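Local structure of probable chemoreceptor (Methyl-accepting chemotaxis) transmembrane protein (Rhizobium meliloti, 6D8V) at residues G38-G43 and N56-N61; D9-E14 and D246-P251; G134-P139 and A259-L264. The protein probably acts as a transmembrane chemoreceptor for quaternary ammonium compounds, its sensory domain holding 1,1-dimethyl-prolinium in a pocket. All coordinates share one frame; numbering follows the deposited sequence.

Contact 1. Residues G38-G43 and N56-N61; sequences GVLGRG and NLLKAN
Leu57 and Val39 meet where two helices of a helical hairpin come together: the far end of the long helix 2-45, and helix 51-58, which runs back in the opposite sense after a short connection. A backbone hydrogen bond between Gly43 and Thr49 ties the start of that connection. The long N-terminal helix is consistent with the Cache-type sensor fold of this family.

The Leu57 side chain carries most of the outer half of the contact. Its CB leaves the backbone toward the long helix. CG follows on the side of the backbone N, anti to the carbonyl carbon (chi1 -58°), and the chain then runs on extended, with CD1 anti to CA at a chi2 of 179°. CD1 therefore becomes the leading methyl and comes to 4.0 Å from CG2 of Val39, while CD2 points elsewhere. The two side chains cross obliquely, methyl against methyl.

One residue further on in each helix, the inner half is looser. Leu40 starts off beside the facing segment rather than straight at it, and its branched end swings over to Leu58. On its other flanks Leu58 rests against Pro101, Phe73 and Trp103, so this side of the hairpin lies on the ligand-holding sheet. Within 56-61, Lys59 N bonds to Asn56 O at 3.2 Å, and Ala60 N to Leu57 O. CD1 of Leu40 faces the branch point of Leu58, 4.5 Å from its CG and between its two methyls.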
ATOM      1  N   GLY A  38       1.582 -15.175  10.503  1.00 99.61           N
ATOM      2  CA  GLY A  38       1.405 -16.491  11.092  1.00 85.39           C
ATOM      3  C   GLY A  38       2.688 -17.039  11.688  1.00 87.51           C
ATOM      4  O   GLY A  38       2.718 -17.451  12.851  1.00 89.10           O
ATOM      5  N   VAL A  39       3.768 -17.057  10.898  1.00 87.93           N
ATOM      6  CA  VAL A  39       5.012 -17.646  11.395  1.00103.38           C
ATOM      7  C   VAL A  39       5.552 -16.852  12.577  1.00100.36           C
ATOM      8  O   VAL A  39       6.171 -17.421  13.487  1.00 91.77           O
ATOM      9  CB  VAL A  39       6.069 -17.769  10.276  1.00 93.15           C
ATOM     10  CG1 VAL A  39       5.459 -17.482   8.921  1.00 84.04           C
ATOM     11  CG2 VAL A  39       7.254 -16.859  10.552  1.00100.19           C
ATOM     12  N   LEU A  40       5.319 -15.537  12.598  1.00 87.78           N
ATOM     13  CA  LEU A  40       5.695 -14.757  13.773  1.00 95.57           C
ATOM     14  C   LEU A  40       4.821 -15.118  14.973  1.00 99.30           C
ATOM     15  O   LEU A  40       5.315 -15.205  16.105  1.00100.52           O
ATOM     16  CB  LEU A  40       5.617 -13.261  13.468  1.00 86.13           C
ATOM     17  CG  LEU A  40       6.681 -12.706  12.518  1.00 95.07           C
ATOM     18  CD1 LEU A  40       6.502 -11.198  12.284  1.00 87.00           C
ATOM     19  CD2 LEU A  40       8.092 -13.013  13.017  1.00 91.39           C
ATOM     20  N   GLY A  41       3.531 -15.353  14.744  1.00 91.60           N
ATOM     21  CA  GLY A  41       2.622 -15.771  15.797  1.00 93.97           C
ATOM     22  C   GLY A  41       2.874 -17.179  16.301  1.00 98.09           C
ATOM     23  O   GLY A  41       3.079 -17.381  17.501  1.00105.23           O
ATOM     24  N   ARG A  42       2.854 -18.169  15.402  1.00 97.26           N
ATOM     25  CA  ARG A  42       3.154 -19.537  15.819  1.00102.52           C
ATOM     26  C   ARG A  42       4.549 -19.627  16.429  1.00110.00           C
ATOM     27  O   ARG A  42       4.751 -20.318  17.433  1.00120.42           O
ATOM     28  CB  ARG A  42       3.010 -20.511  14.638  1.00 97.74           C
ATOM     29  CG  ARG A  42       1.590 -21.072  14.397  1.00 96.96           C
ATOM     30  CD  ARG A  42       1.594 -22.527  13.840  1.00 98.19           C
ATOM     31  NE  ARG A  42       1.326 -23.547  14.867  1.00103.57           N
ATOM     32  CZ  ARG A  42       0.109 -23.872  15.304  1.00105.00           C
ATOM     33  NH1 ARG A  42      -0.955 -23.257  14.806  1.00112.90           N
ATOM     34  NH2 ARG A  42      -0.049 -24.805  16.242  1.00110.34           N
ATOM     35  N   GLY A  43       5.531 -18.942  15.834  1.00101.18           N
ATOM     36  CA  GLY A  43       6.865 -18.917  16.417  1.00107.64           C
ATOM     37  C   GLY A  43       6.893 -18.370  17.825  1.00112.16           C
ATOM     38  O   GLY A  43       7.795 -18.713  18.606  1.00113.25           O
ATOM     39  N   ASN A  56      15.508 -12.003  11.798  1.00 95.32           N
ATOM     40  CA  ASN A  56      15.974 -12.833  10.688  1.00 94.75           C
ATOM     41  C   ASN A  56      14.825 -13.193   9.752  1.00100.96           C
ATOM     42  O   ASN A  56      14.879 -12.917   8.547  1.00 99.06           O
ATOM     43  CB  ASN A  56      16.648 -14.102  11.220  1.00102.52           C
ATOM     44  CG  ASN A  56      17.240 -14.969  10.110  1.00 99.67           C
ATOM     45  OD1 ASN A  56      17.537 -14.486   9.017  1.00 98.39           O
ATOM     46  ND2 ASN A  56      17.416 -16.255  10.394  1.00102.96           N
ATOM     47  N   LEU A  57      13.764 -13.797  10.295  1.00 98.78           N
ATOM     48  CA  LEU A  57      12.672 -14.274   9.452  1.00 99.69           C
ATOM     49  C   LEU A  57      11.989 -13.129   8.711  1.00 97.07           C
ATOM     50  O   LEU A  57      11.557 -13.298   7.565  1.00102.47           O
ATOM     51  CB  LEU A  57      11.650 -15.038  10.291  1.00 87.66           C
ATOM     52  CG  LEU A  57      12.168 -16.241  11.064  1.00 92.51           C
ATOM     53  CD1 LEU A  57      11.047 -16.883  11.870  1.00 93.61           C
ATOM     54  CD2 LEU A  57      12.815 -17.244  10.120  1.00 93.16           C
ATOM     55  N   LEU A  58      11.864 -11.965   9.352  1.00 92.64           N
ATOM     56  CA  LEU A  58      11.136 -10.856   8.745  1.00 91.52           C
ATOM     57  C   LEU A  58      11.747 -10.412   7.422  1.00 90.88           C
ATOM     58  O   LEU A  58      11.051  -9.806   6.602  1.00 83.92           O
ATOM     59  CB  LEU A  58      11.086  -9.679   9.718  1.00105.16           C
ATOM     60  CG  LEU A  58       9.716  -9.065  10.013  1.00104.22           C
ATOM     61  CD1 LEU A  58       9.865  -7.837  10.903  1.00 97.64           C
ATOM     62  CD2 LEU A  58       8.994  -8.711   8.733  1.00 91.11           C
ATOM     63  N   LYS A  59      13.026 -10.693   7.192  1.00 99.46           N
ATOM     64  CA  LYS A  59      13.664 -10.266   5.956  1.00 91.63           C
ATOM     65  C   LYS A  59      13.244 -11.114   4.762  1.00 95.12           C
ATOM     66  O   LYS A  59      13.438 -10.691   3.615  1.00 80.48           O
ATOM     67  CB  LYS A  59      15.187 -10.296   6.123  1.00 94.44           C
ATOM     68  CG  LYS A  59      15.968  -9.661   4.986  1.00 84.22           C
ATOM     69  CD  LYS A  59      17.441  -9.523   5.351  1.00 93.45           C
ATOM     70  CE  LYS A  59      18.267  -9.016   4.180  1.00 95.43           C
ATOM     71  NZ  LYS A  59      19.690  -8.812   4.563  1.00102.86           N
ATOM     72  N   ALA A  60      12.663 -12.294   5.008  1.00102.27           N
ATOM     73  CA  ALA A  60      12.290 -13.186   3.914  1.00 89.86           C
ATOM     74  C   ALA A  60      11.287 -12.538   2.972  1.00 87.01           C
ATOM     75  O   ALA A  60      11.310 -12.801   1.762  1.00 86.02           O
ATOM     76  CB  ALA A  60      11.720 -14.487   4.469  1.00 86.64           C
ATOM     77  N   ASN A  61      10.406 -11.687   3.504  1.00 76.62           N
ATOM     78  CA  ASN A  61       9.339 -11.112   2.688  1.00 78.79           C
ATOM     79  C   ASN A  61       9.869 -10.152   1.630  1.00 83.88           C
ATOM     80  O   ASN A  61       9.201  -9.932   0.612  1.00 93.59           O
ATOM     81  CB  ASN A  61       8.328 -10.397   3.575  1.00 81.96           C
ATOM     82  CG  ASN A  61       7.086 -11.220   3.820  1.00 87.90           C
ATOM     83  OD1 ASN A  61       6.693 -12.037   2.984  1.00 73.94           O
ATOM     84  ND2 ASN A  61       6.450 -11.000   4.967  1.00100.25           N
TER

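Contact 2. Residues D9-E14 and D246-P251; sequences DGAKTE and DRVVYP
The Tyr250 ring turns its CD1-CE1 side to the helix: CG of Lys12 lies 4.1 Å from Tyr250 CD1 and equally far from CE1, and the Lys12 carbonyl O approaches CE1 obliquely at 4.0 Å. The ring stands there because its CG is anti to the backbone N (chi1 -168°), and the two side chains cross at about a right angle. Ala15 and Ala19 of the same helix also touch the ring, and its OH bonds weakly to Arg16.

The other flat group, the Asp9 carboxylate, lies on the far side of Lys12. Bent at chi2 and chi3, the lysine leads away from the strand and brings NZ to 3.2 Å from Asp9 OD1, nearly head-on to that C-O bond, in a salt bridge; it also makes a cation-pi contact with Phe8. Cut back to an alanine here, the residue would probably leave Asp9 without this charged mate and uncover CD1 and CE1 where CG lay.

Two residues earlier in the strand, Val248 sets CG2 3.7 Å from CB of Ala11. Thus helix 2-45 packs across strand 243-254. Charges pair along the helix; between the segments the meeting is mainly apolar, with the weak Tyr250-Arg16 bond beside it.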
ATOM      1  N   ASP A   9     -15.351   2.710 -23.706  1.00 69.49           N
ATOM      2  CA  ASP A   9     -15.101   1.271 -23.739  1.00 67.07           C
ATOM      3  C   ASP A   9     -13.604   0.970 -23.735  1.00 72.78           C
ATOM      4  O   ASP A   9     -13.108   0.262 -22.851  1.00 69.32           O
ATOM      5  CB  ASP A   9     -15.786   0.633 -24.952  1.00 81.06           C
ATOM      6  CG  ASP A   9     -17.309   0.662 -24.853  1.00 96.69           C
ATOM      7  OD1 ASP A   9     -17.853   0.692 -23.724  1.00 94.90           O
ATOM      8  OD2 ASP A   9     -17.969   0.654 -25.913  1.00112.74           O
ATOM      9  N   GLY A  10     -12.863   1.511 -24.707  1.00 89.19           N
ATOM     10  CA  GLY A  10     -11.430   1.236 -24.779  1.00 65.31           C
ATOM     11  C   GLY A  10     -10.711   1.504 -23.469  1.00 65.70           C
ATOM     12  O   GLY A  10      -9.908   0.688 -23.002  1.00 66.19           O
ATOM     13  N   ALA A  11     -10.979   2.664 -22.863  1.00 60.78           N
ATOM     14  CA  ALA A  11     -10.412   2.967 -21.549  1.00 57.93           C
ATOM     15  C   ALA A  11     -10.829   1.937 -20.502  1.00 67.70           C
ATOM     16  O   ALA A  11     -10.010   1.512 -19.677  1.00 63.24           O
ATOM     17  CB  ALA A  11     -10.832   4.370 -21.106  1.00 68.04           C
ATOM     18  N   LYS A  12     -12.102   1.527 -20.513  1.00 58.05           N
ATOM     19  CA  LYS A  12     -12.553   0.491 -19.587  1.00 74.06           C
ATOM     20  C   LYS A  12     -11.773  -0.803 -19.787  1.00 67.19           C
ATOM     21  O   LYS A  12     -11.325  -1.431 -18.818  1.00 63.29           O
ATOM     22  CB  LYS A  12     -14.050   0.237 -19.767  1.00 78.32           C
ATOM     23  CG  LYS A  12     -14.919   0.797 -18.673  1.00 75.64           C
ATOM     24  CD  LYS A  12     -16.272   1.174 -19.237  1.00 83.81           C
ATOM     25  CE  LYS A  12     -16.973  -0.015 -19.878  1.00 95.32           C
ATOM     26  NZ  LYS A  12     -18.221   0.416 -20.568  1.00 98.73           N
ATOM     27  N   THR A  13     -11.613  -1.224 -21.045  1.00 63.86           N
ATOM     28  CA  THR A  13     -10.911  -2.470 -21.339  1.00 66.25           C
ATOM     29  C   THR A  13      -9.487  -2.437 -20.805  1.00 66.24           C
ATOM     30  O   THR A  13      -8.984  -3.434 -20.272  1.00 72.90           O
ATOM     31  CB  THR A  13     -10.914  -2.722 -22.847  1.00 68.58           C
ATOM     32  OG1 THR A  13     -12.196  -3.227 -23.244  1.00 92.96           O
ATOM     33  CG2 THR A  13      -9.828  -3.714 -23.222  1.00 58.01           C
ATOM     34  N   GLU A  14      -8.831  -1.289 -20.928  1.00 71.64           N
ATOM     35  CA  GLU A  14      -7.458  -1.145 -20.473  1.00 63.10           C
ATOM     36  C   GLU A  14      -7.392  -0.980 -18.953  1.00 70.51           C
ATOM     37  O   GLU A  14      -6.469  -1.488 -18.305  1.00 55.01           O
ATOM     38  CB  GLU A  14      -6.845   0.044 -21.209  1.00 66.22           C
ATOM     39  CG  GLU A  14      -5.373   0.268 -21.056  1.00 73.60           C
ATOM     40  CD  GLU A  14      -4.935   1.493 -21.830  1.00 96.52           C
ATOM     41  OE1 GLU A  14      -5.363   1.637 -22.997  1.00 99.60           O
ATOM     42  OE2 GLU A  14      -4.184   2.322 -21.268  1.00116.02           O
ATOM     43  N   ASP A 246     -10.384  13.104 -21.888  1.00100.02           N
ATOM     44  CA  ASP A 246     -11.404  12.529 -21.025  1.00 95.19           C
ATOM     45  C   ASP A 246     -10.742  11.755 -19.891  1.00 94.14           C
ATOM     46  O   ASP A 246      -9.684  11.145 -20.068  1.00 92.88           O
ATOM     47  CB  ASP A 246     -12.323  11.589 -21.813  1.00 92.13           C
ATOM     48  CG  ASP A 246     -13.077  12.293 -22.923  1.00 93.64           C
ATOM     49  OD1 ASP A 246     -13.821  13.252 -22.628  1.00104.96           O
ATOM     50  OD2 ASP A 246     -12.924  11.884 -24.094  1.00 97.65           O
ATOM     51  N   ARG A 247     -11.379  11.770 -18.722  1.00 90.49           N
ATOM     52  CA  ARG A 247     -10.901  11.031 -17.557  1.00 63.10           C
ATOM     53  C   ARG A 247     -11.905   9.930 -17.258  1.00 78.13           C
ATOM     54  O   ARG A 247     -13.050  10.213 -16.900  1.00 89.94           O
ATOM     55  CB  ARG A 247     -10.725  11.948 -16.349  1.00 67.21           C
ATOM     56  CG  ARG A 247     -10.180  11.253 -15.113  1.00 60.31           C
ATOM     57  CD  ARG A 247      -8.731  11.625 -14.835  1.00 69.67           C
ATOM     58  NE  ARG A 247      -8.607  12.943 -14.206  1.00 71.82           N
ATOM     59  CZ  ARG A 247      -7.500  13.675 -14.215  1.00 82.50           C
ATOM     60  NH1 ARG A 247      -6.413  13.227 -14.826  1.00 95.37           N
ATOM     61  NH2 ARG A 247      -7.486  14.855 -13.619  1.00104.72           N
ATOM     62  N   VAL A 248     -11.485   8.679 -17.414  1.00 70.21           N
ATOM     63  CA  VAL A 248     -12.301   7.532 -17.040  1.00 66.31           C
ATOM     64  C   VAL A 248     -11.816   7.016 -15.694  1.00 71.65           C
ATOM     65  O   VAL A 248     -10.613   6.796 -15.500  1.00 83.73           O
ATOM     66  CB  VAL A 248     -12.244   6.424 -18.106  1.00 61.47           C
ATOM     67  CG1 VAL A 248     -12.943   5.186 -17.598  1.00 56.89           C
ATOM     68  CG2 VAL A 248     -12.887   6.893 -19.390  1.00 65.77           C
ATOM     69  N   VAL A 249     -12.747   6.821 -14.766  1.00 59.51           N
ATOM     70  CA  VAL A 249     -12.441   6.300 -13.441  1.00 68.80           C
ATOM     71  C   VAL A 249     -12.973   4.878 -13.350  1.00 67.37           C
ATOM     72  O   VAL A 249     -14.092   4.591 -13.790  1.00 72.23           O
ATOM     73  CB  VAL A 249     -13.029   7.200 -12.337  1.00 54.49           C
ATOM     74  CG1 VAL A 249     -12.808   8.655 -12.685  1.00 56.58           C
ATOM     75  CG2 VAL A 249     -14.498   6.929 -12.167  1.00 74.42           C
ATOM     76  N   TYR A 250     -12.163   3.980 -12.791  1.00 71.45           N
ATOM     77  CA  TYR A 250     -12.463   2.547 -12.794  1.00 65.85           C
ATOM     78  C   TYR A 250     -12.160   1.984 -11.411  1.00 68.59           C
ATOM     79  O   TYR A 250     -11.009   1.647 -11.098  1.00 77.74           O
ATOM     80  CB  TYR A 250     -11.658   1.830 -13.880  1.00 59.85           C
ATOM     81  CG  TYR A 250     -12.071   0.411 -14.182  1.00 61.44           C
ATOM     82  CD1 TYR A 250     -13.059   0.138 -15.129  1.00 74.64           C
ATOM     83  CD2 TYR A 250     -11.445  -0.665 -13.556  1.00 53.79           C
ATOM     84  CE1 TYR A 250     -13.427  -1.162 -15.424  1.00 59.59           C
ATOM     85  CE2 TYR A 250     -11.806  -1.969 -13.845  1.00 60.22           C
ATOM     86  CZ  TYR A 250     -12.796  -2.217 -14.776  1.00 73.68           C
ATOM     87  OH  TYR A 250     -13.154  -3.526 -15.059  1.00 68.22           O
ATOM     88  N   PRO A 251     -13.169   1.892 -10.547  1.00 68.46           N
ATOM     89  CA  PRO A 251     -12.965   1.237  -9.251  1.00 71.85           C
ATOM     90  C   PRO A 251     -12.713  -0.248  -9.427  1.00 63.65           C
ATOM     91  O   PRO A 251     -13.182  -0.868 -10.385  1.00 66.02           O
ATOM     92  CB  PRO A 251     -14.281   1.494  -8.506  1.00 59.61           C
ATOM     93  CG  PRO A 251     -15.275   1.804  -9.563  1.00 62.81           C
ATOM     94  CD  PRO A 251     -14.514   2.477 -10.668  1.00 64.54           C
TER

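Contact 3. Residues G134-P139 and A259-L264; sequences GAITQP and AQWLVL
Beside Ile136, which reaches over to Ala259 and Trp261, the hydroxyl OG1 of Thr137 is gripped twice: it donates to Gln138 O at 3.2 Å and is also hydrogen-bonded to the backbone N of Ser153. The donor stands above the carbonyl plane of Gln138, 52° out of it. Together with the backbone pairing to Ser153 and Ala155, this fixes the short strand 135-136 on the edge of strand 149-160, in the sheet of the ligand-binding Cache module. Strand 259-268 belongs to the separate four-stranded antiparallel sheet, so the contact bridges the two halves of what is probably a double-Cache domain.

Ile136 makes the crossing with a fork. Its CG1 branch lies anti to the backbone N (chi1 -171°) and runs on extended to CD1, which meets the indole. The other branch, CG2, fills the crowded position between backbone N and carbonyl carbon, and from there it rests against the methyl of Ala259, with 3.7 Å between Ile136 CG2 and Ala259 CB. The isoleucine comes at the indole on a slant. Val257 touches the isoleucine as well.

Trp261 is buried, and the one polar atom of its side chain is provided for: NE1 is hydrogen-bonded to OE1 of Gln197. Leu194, Phe252 and Ile22 of the long helix also pack against the indole. Gln138 adds a polar tie between the halves, its OE1 hydrogen-bonded to Ser196 OG. The longer branch of the fork ends with CD1 of Ile136 3.7 Å from CZ2 of Trp261.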
ATOM      1  N   GLY A 134      -6.902  -8.435   8.011  1.00 90.54           N
ATOM      2  CA  GLY A 134      -5.914  -7.713   7.237  1.00 69.56           C
ATOM      3  C   GLY A 134      -6.472  -6.427   6.669  1.00 81.22           C
ATOM      4  O   GLY A 134      -7.663  -6.360   6.337  1.00 75.13           O
ATOM      5  N   ALA A 135      -5.617  -5.408   6.542  1.00 78.72           N
ATOM      6  CA  ALA A 135      -6.054  -4.090   6.111  1.00 70.35           C
ATOM      7  C   ALA A 135      -4.948  -3.430   5.300  1.00 76.87           C
ATOM      8  O   ALA A 135      -3.806  -3.900   5.267  1.00 65.27           O
ATOM      9  CB  ALA A 135      -6.452  -3.222   7.309  1.00 65.77           C
ATOM     10  N   ILE A 136      -5.309  -2.318   4.651  1.00 61.96           N
ATOM     11  CA  ILE A 136      -4.397  -1.539   3.819  1.00 68.99           C
ATOM     12  C   ILE A 136      -4.622  -0.050   4.087  1.00 71.99           C
ATOM     13  O   ILE A 136      -5.759   0.405   4.238  1.00 76.11           O
ATOM     14  CB  ILE A 136      -4.583  -1.886   2.326  1.00 73.89           C
ATOM     15  CG1 ILE A 136      -3.483  -1.236   1.481  1.00 80.79           C
ATOM     16  CG2 ILE A 136      -5.973  -1.493   1.833  1.00 52.06           C
ATOM     17  CD1 ILE A 136      -3.412  -1.769   0.057  1.00 65.11           C
ATOM     18  N   THR A 137      -3.535   0.711   4.142  1.00 73.62           N
ATOM     19  CA  THR A 137      -3.580   2.083   4.631  1.00 75.30           C
ATOM     20  C   THR A 137      -3.745   3.089   3.498  1.00 65.34           C
ATOM     21  O   THR A 137      -3.403   2.844   2.341  1.00 68.92           O
ATOM     22  CB  THR A 137      -2.307   2.432   5.410  1.00 72.45           C
ATOM     23  OG1 THR A 137      -1.200   2.535   4.501  1.00 74.90           O
ATOM     24  CG2 THR A 137      -2.006   1.377   6.457  1.00 67.74           C
ATOM     25  N   GLN A 138      -4.275   4.248   3.855  1.00 73.64           N
ATOM     26  CA  GLN A 138      -4.187   5.387   2.968  1.00 71.17           C
ATOM     27  C   GLN A 138      -2.720   5.767   2.811  1.00 74.46           C
ATOM     28  O   GLN A 138      -1.907   5.539   3.714  1.00 67.12           O
ATOM     29  CB  GLN A 138      -4.990   6.577   3.501  1.00 83.63           C
ATOM     30  CG  GLN A 138      -6.504   6.408   3.424  1.00101.33           C
ATOM     31  CD  GLN A 138      -7.039   6.442   2.003  1.00100.33           C
ATOM     32  OE1 GLN A 138      -6.326   6.798   1.066  1.00103.60           O
ATOM     33  NE2 GLN A 138      -8.302   6.069   1.837  1.00 94.05           N
ATOM     34  N   PRO A 139      -2.356   6.337   1.668  1.00 70.63           N
ATOM     35  CA  PRO A 139      -0.950   6.669   1.439  1.00 55.35           C
ATOM     36  C   PRO A 139      -0.429   7.616   2.508  1.00 71.70           C
ATOM     37  O   PRO A 139      -1.071   8.615   2.849  1.00 67.92           O
ATOM     38  CB  PRO A 139      -0.961   7.306   0.044  1.00 66.24           C
ATOM     39  CG  PRO A 139      -2.349   7.736  -0.171  1.00 66.34           C
ATOM     40  CD  PRO A 139      -3.213   6.760   0.551  1.00 74.02           C
ATOM     41  N   ALA A 259     -10.797  -3.151   0.652  1.00 78.01           N
ATOM     42  CA  ALA A 259     -10.672  -1.812   0.095  1.00 69.02           C
ATOM     43  C   ALA A 259     -10.753  -1.906  -1.419  1.00 66.18           C
ATOM     44  O   ALA A 259     -10.615  -2.983  -2.000  1.00 67.43           O
ATOM     45  CB  ALA A 259      -9.366  -1.133   0.513  1.00 59.46           C
ATOM     46  N   GLN A 260     -10.985  -0.762  -2.051  1.00 68.36           N
ATOM     47  CA  GLN A 260     -10.948  -0.660  -3.497  1.00 64.36           C
ATOM     48  C   GLN A 260     -10.140   0.569  -3.892  1.00 65.96           C
ATOM     49  O   GLN A 260      -9.995   1.520  -3.121  1.00 58.21           O
ATOM     50  CB  GLN A 260     -12.351  -0.579  -4.091  1.00 62.52           C
ATOM     51  CG  GLN A 260     -13.181   0.567  -3.563  1.00 79.01           C
ATOM     52  CD  GLN A 260     -14.469   0.726  -4.327  1.00 88.09           C
ATOM     53  OE1 GLN A 260     -14.821  -0.123  -5.145  1.00 97.64           O
ATOM     54  NE2 GLN A 260     -15.180   1.818  -4.075  1.00 89.18           N
ATOM     55  N   TRP A 261      -9.612   0.531  -5.109  1.00 60.90           N
ATOM     56  CA  TRP A 261      -8.883   1.646  -5.689  1.00 60.64           C
ATOM     57  C   TRP A 261      -9.522   2.063  -7.007  1.00 59.71           C
ATOM     58  O   TRP A 261     -10.289   1.315  -7.619  1.00 72.99           O
ATOM     59  CB  TRP A 261      -7.418   1.292  -5.931  1.00 62.78           C
ATOM     60  CG  TRP A 261      -6.599   1.213  -4.685  1.00 64.17           C
ATOM     61  CD1 TRP A 261      -6.997   1.506  -3.413  1.00 65.87           C
ATOM     62  CD2 TRP A 261      -5.229   0.817  -4.595  1.00 62.12           C
ATOM     63  NE1 TRP A 261      -5.953   1.317  -2.534  1.00 58.57           N
ATOM     64  CE2 TRP A 261      -4.859   0.891  -3.238  1.00 54.43           C
ATOM     65  CE3 TRP A 261      -4.279   0.399  -5.533  1.00 63.22           C
ATOM     66  CZ2 TRP A 261      -3.584   0.564  -2.795  1.00 49.07           C
ATOM     67  CZ3 TRP A 261      -3.010   0.076  -5.093  1.00 52.28           C
ATOM     68  CH2 TRP A 261      -2.673   0.164  -3.735  1.00 52.18           C
ATOM     69  N   LEU A 262      -9.180   3.268  -7.449  1.00 57.96           N
ATOM     70  CA  LEU A 262      -9.597   3.786  -8.744  1.00 62.82           C
ATOM     71  C   LEU A 262      -8.407   3.781  -9.690  1.00 64.41           C
ATOM     72  O   LEU A 262      -7.345   4.328  -9.375  1.00 68.41           O
ATOM     73  CB  LEU A 262     -10.151   5.213  -8.643  1.00 68.17           C
ATOM     74  CG  LEU A 262     -11.447   5.430  -7.897  1.00 72.91           C
ATOM     75  CD1 LEU A 262     -12.422   4.316  -8.233  1.00 74.10           C
ATOM     76  CD2 LEU A 262     -11.177   5.494  -6.408  1.00 86.33           C
ATOM     77  N   VAL A 263      -8.588   3.165 -10.838  1.00 65.42           N
ATOM     78  CA  VAL A 263      -7.742   3.421 -11.987  1.00 51.08           C
ATOM     79  C   VAL A 263      -8.315   4.638 -12.694  1.00 62.82           C
ATOM     80  O   VAL A 263      -9.532   4.744 -12.886  1.00 65.22           O
ATOM     81  CB  VAL A 263      -7.693   2.197 -12.917  1.00 58.89           C
ATOM     82  CG1 VAL A 263      -6.892   2.499 -14.158  1.00 59.68           C
ATOM     83  CG2 VAL A 263      -7.098   1.006 -12.186  1.00 71.05           C
ATOM     84  N   LEU A 264      -7.453   5.581 -13.024  1.00 61.30           N
ATOM     85  CA  LEU A 264      -7.814   6.704 -13.869  1.00 69.70           C
ATOM     86  C   LEU A 264      -7.074   6.531 -15.179  1.00 60.25           C
ATOM     87  O   LEU A 264      -5.857   6.323 -15.190  1.00 70.22           O
ATOM     88  CB  LEU A 264      -7.433   8.045 -13.239  1.00 73.58           C
ATOM     89  CG  LEU A 264      -7.869   8.350 -11.814  1.00 61.30           C
ATOM     90  CD1 LEU A 264      -7.400   9.749 -11.456  1.00 64.97           C
ATOM     91  CD2 LEU A 264      -9.375   8.226 -11.675  1.00 54.63           C
TER

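Overall arrangement
Helix 2-45 is the common spine: contacts 1 and 2 use its two ends, on opposite sides of the chain's centre, with their own centres 40 Å apart. Contact 3 lies near the middle, its centre 25 Å from that of contact 1 and 18 Å from that of contact 2. Contacts 2 and 3 touch directly, since strands 243-254 and 259-268 are neighbours in one sheet; Tyr250 N lies 2.7 Å from Val263 O, a probable hydrogen bond. The bound 1,1-dimethyl-prolinium sits about 9 Å from the Leu58 side chain and about 12 Å from that of Ile136; its pocket includes Trp72, Tyr102 and Tyr140, the last directly following 134-139.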